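Local atomic coordinates of exodeoxyribonuclease III (Neisseria meningitidis, PDB entry 2JC4), a protein that probably degrades double-stranded DNA from its 3' ends as a metal-dependent exonuclease of the AP endonuclease/exonuclease III family in DNA repair. Residues N9-R14 with L35-D40. Sequence-based numbering, arbitrary orientation.
Sequences NSLNVR and LKLDQD. With MG (magnesium ion), chain B.
The flat carboxamide of Asn9 meets Lys36 and a magnesium ion through one atom: OD1 binds the metal at 2.5 Å and accepts from Lys36 NZ at 2.9 Å, the ammonium tilted 23° from the amide plane, while ND2 donates to Tyr203 OH. A second flat group, the guanidinium of Arg14, has Val13 CG1 over one face, toward its rim, and the backbone C of Asn9 at its edge; its NH2 reaches Asn9 O from above the carbonyl plane, 3.0 Å away. Lys36, extended beyond CG, runs past Ser10, its CD 4.0 Å from Ser10 CB, to the metal's hydration shell, where NZ also donates to a magnesium-bound water. On the backbone, Leu11 N donates to Leu35 O (2.9 Å). Ser10, with OG anti to its backbone N (chi1 174°), N-caps helix 11-23 by accepting from Val13 N, and a water links OG to Lys36 O. Leu11 CB packs on Leu37 CD1 and Leu11 CD2 on Leu35 CD2, both at 3.9 Å. The contact thus joins the segments that follow parallel strands 2-7 and 29-33, where Asn9 and Glu34 reach the same magnesium; the metal and ammonium together would polarise the Asn9 carbonyl.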
loop_
_atom_site.group_PDB
_atom_site.type_symbol
_atom_site.label_atom_id
_atom_site.label_comp_id
_atom_site.label_asym_id
_atom_site.label_seq_id
_atom_site.Cartn_x
_atom_site.Cartn_y
_atom_site.Cartn_z
ATOM N N ASN A 9 -8.052 4.250 -6.102
ATOM C CA ASN A 9 -8.175 5.263 -7.174
ATOM C C ASN A 9 -9.500 6.048 -7.094
ATOM O O ASN A 9 -10.276 6.110 -8.075
ATOM C CB ASN A 9 -8.045 4.598 -8.564
ATOM C CG ASN A 9 -7.982 5.609 -9.679
ATOM O OD1 ASN A 9 -7.494 6.702 -9.474
ATOM N ND2 ASN A 9 -8.468 5.244 -10.866
ATOM N N SER A 10 -9.729 6.631 -5.923
ATOM C CA SER A 10 -10.964 7.322 -5.470
ATOM C C SER A 10 -11.908 6.391 -4.676
ATOM O O SER A 10 -12.508 5.442 -5.239
ATOM C CB SER A 10 -11.743 8.048 -6.584
ATOM O OG SER A 10 -12.948 8.525 -5.979
ATOM N N LEU A 11 -12.061 6.664 -3.382
ATOM C CA LEU A 11 -13.031 5.901 -2.581
ATOM C C LEU A 11 -14.498 6.223 -2.922
ATOM O O LEU A 11 -15.370 5.373 -2.754
ATOM C CB LEU A 11 -12.787 6.088 -1.078
ATOM C CG LEU A 11 -13.626 5.215 -0.160
ATOM C CD1 LEU A 11 -13.498 3.737 -0.506
ATOM C CD2 LEU A 11 -13.221 5.455 1.309
ATOM N N ASN A 12 -14.757 7.430 -3.403
ATOM C CA ASN A 12 -16.095 7.778 -3.912
ATOM C C ASN A 12 -16.488 6.784 -5.000
ATOM O O ASN A 12 -17.579 6.206 -4.982
ATOM C CB ASN A 12 -16.107 9.205 -4.460
ATOM C CG ASN A 12 -17.443 9.936 -4.202
ATOM O OD1 ASN A 12 -18.497 9.317 -3.997
ATOM N ND2 ASN A 12 -17.384 11.267 -4.193
ATOM N N VAL A 13 -15.579 6.569 -5.948
ATOM C CA VAL A 13 -15.863 5.654 -7.053
ATOM C C VAL A 13 -15.959 4.202 -6.600
ATOM O O VAL A 13 -16.839 3.449 -7.041
ATOM C CB VAL A 13 -14.808 5.790 -8.161
ATOM C CG1 VAL A 13 -15.143 4.852 -9.326
ATOM C CG2 VAL A 13 -14.743 7.243 -8.633
ATOM N N ARG A 14 -15.034 3.795 -5.741
ATOM C CA ARG A 14 -14.846 2.376 -5.447
ATOM C C ARG A 14 -15.606 1.881 -4.248
ATOM O O ARG A 14 -15.508 0.707 -3.914
ATOM C CB ARG A 14 -13.345 2.075 -5.213
ATOM C CG ARG A 14 -12.786 0.884 -6.008
ATOM C CD ARG A 14 -12.974 1.047 -7.504
ATOM N NE ARG A 14 -12.235 2.231 -7.965
ATOM C CZ ARG A 14 -12.305 2.759 -9.176
ATOM N NH1 ARG A 14 -13.068 2.211 -10.118
ATOM N NH2 ARG A 14 -11.594 3.854 -9.454
ATOM N N LEU A 35 -7.737 7.745 -1.423
ATOM C CA LEU A 35 -9.137 8.082 -1.089
ATOM C C LEU A 35 -9.657 9.160 -2.037
ATOM O O LEU A 35 -10.795 9.076 -2.510
ATOM C CB LEU A 35 -9.248 8.607 0.331
ATOM C CG LEU A 35 -8.717 7.712 1.426
ATOM C CD1 LEU A 35 -8.977 8.478 2.741
ATOM C CD2 LEU A 35 -9.430 6.337 1.431
ATOM N N LYS A 36 -8.812 10.157 -2.330
ATOM C CA LYS A 36 -9.220 11.310 -3.150
ATOM C C LYS A 36 -10.484 11.978 -2.613
ATOM O O LYS A 36 -11.384 12.360 -3.364
ATOM C CB LYS A 36 -9.400 10.897 -4.609
ATOM C CG LYS A 36 -8.098 10.499 -5.309
ATOM C CD LYS A 36 -8.379 10.231 -6.806
ATOM C CE LYS A 36 -7.182 9.683 -7.547
ATOM N NZ LYS A 36 -7.504 9.558 -8.982
ATOM N N LEU A 37 -10.530 12.129 -1.292
ATOM C CA LEU A 37 -11.689 12.688 -0.614
ATOM C C LEU A 37 -11.155 13.473 0.528
ATOM O O LEU A 37 -10.288 12.990 1.264
ATOM C CB LEU A 37 -12.566 11.556 -0.042
ATOM C CG LEU A 37 -13.511 10.817 -0.962
ATOM C CD1 LEU A 37 -14.140 9.676 -0.206
ATOM C CD2 LEU A 37 -14.557 11.739 -1.543
ATOM N N ASP A 38 -11.684 14.671 0.711
ATOM C CA ASP A 38 -11.343 15.469 1.892
ATOM C C ASP A 38 -11.723 14.760 3.191
ATOM O O ASP A 38 -12.602 13.899 3.210
ATOM C CB ASP A 38 -12.028 16.839 1.821
ATOM C CG ASP A 38 -11.323 17.889 2.677
ATOM O OD1 ASP A 38 -10.195 17.612 3.191
ATOM O OD2 ASP A 38 -11.915 18.989 2.845
ATOM N N GLN A 39 -11.078 15.152 4.282
ATOM C CA GLN A 39 -11.299 14.509 5.585
ATOM C C GLN A 39 -12.794 14.315 5.873
ATOM O O GLN A 39 -13.227 13.209 6.183
ATOM C CB GLN A 39 -10.653 15.344 6.704
ATOM C CG GLN A 39 -10.631 14.601 8.072
ATOM C CD GLN A 39 -9.616 13.468 8.105
ATOM O OE1 GLN A 39 -8.685 13.415 7.274
ATOM N NE2 GLN A 39 -9.760 12.577 9.076
ATOM N N ASP A 40 -13.591 15.382 5.749
ATOM C CA ASP A 40 -15.014 15.289 6.115
ATOM C C ASP A 40 -15.905 14.680 5.020
ATOM O O ASP A 40 -17.142 14.674 5.153
ATOM C CB ASP A 40 -15.541 16.670 6.578
ATOM C CG ASP A 40 -15.728 17.662 5.431
ATOM O OD1 ASP A 40 -15.261 17.376 4.300
ATOM O OD2 ASP A 40 -16.334 18.743 5.654
HETATM MG MG MG B . -4.975 6.769 -9.459
HETATM O O HOH W 1 -10.008 8.186 -9.752
HETATM O O HOH W 2 -12.753 11.626 -5.478
HETATM O O HOH W 3 -4.904 8.923 -9.902
HETATM O O HOH W 4 -4.871 6.114 -11.566
HETATM O O HOH W 5 -2.792 6.688 -9.268
HETATM O O HOH W 6 -4.804 4.688 -8.672
#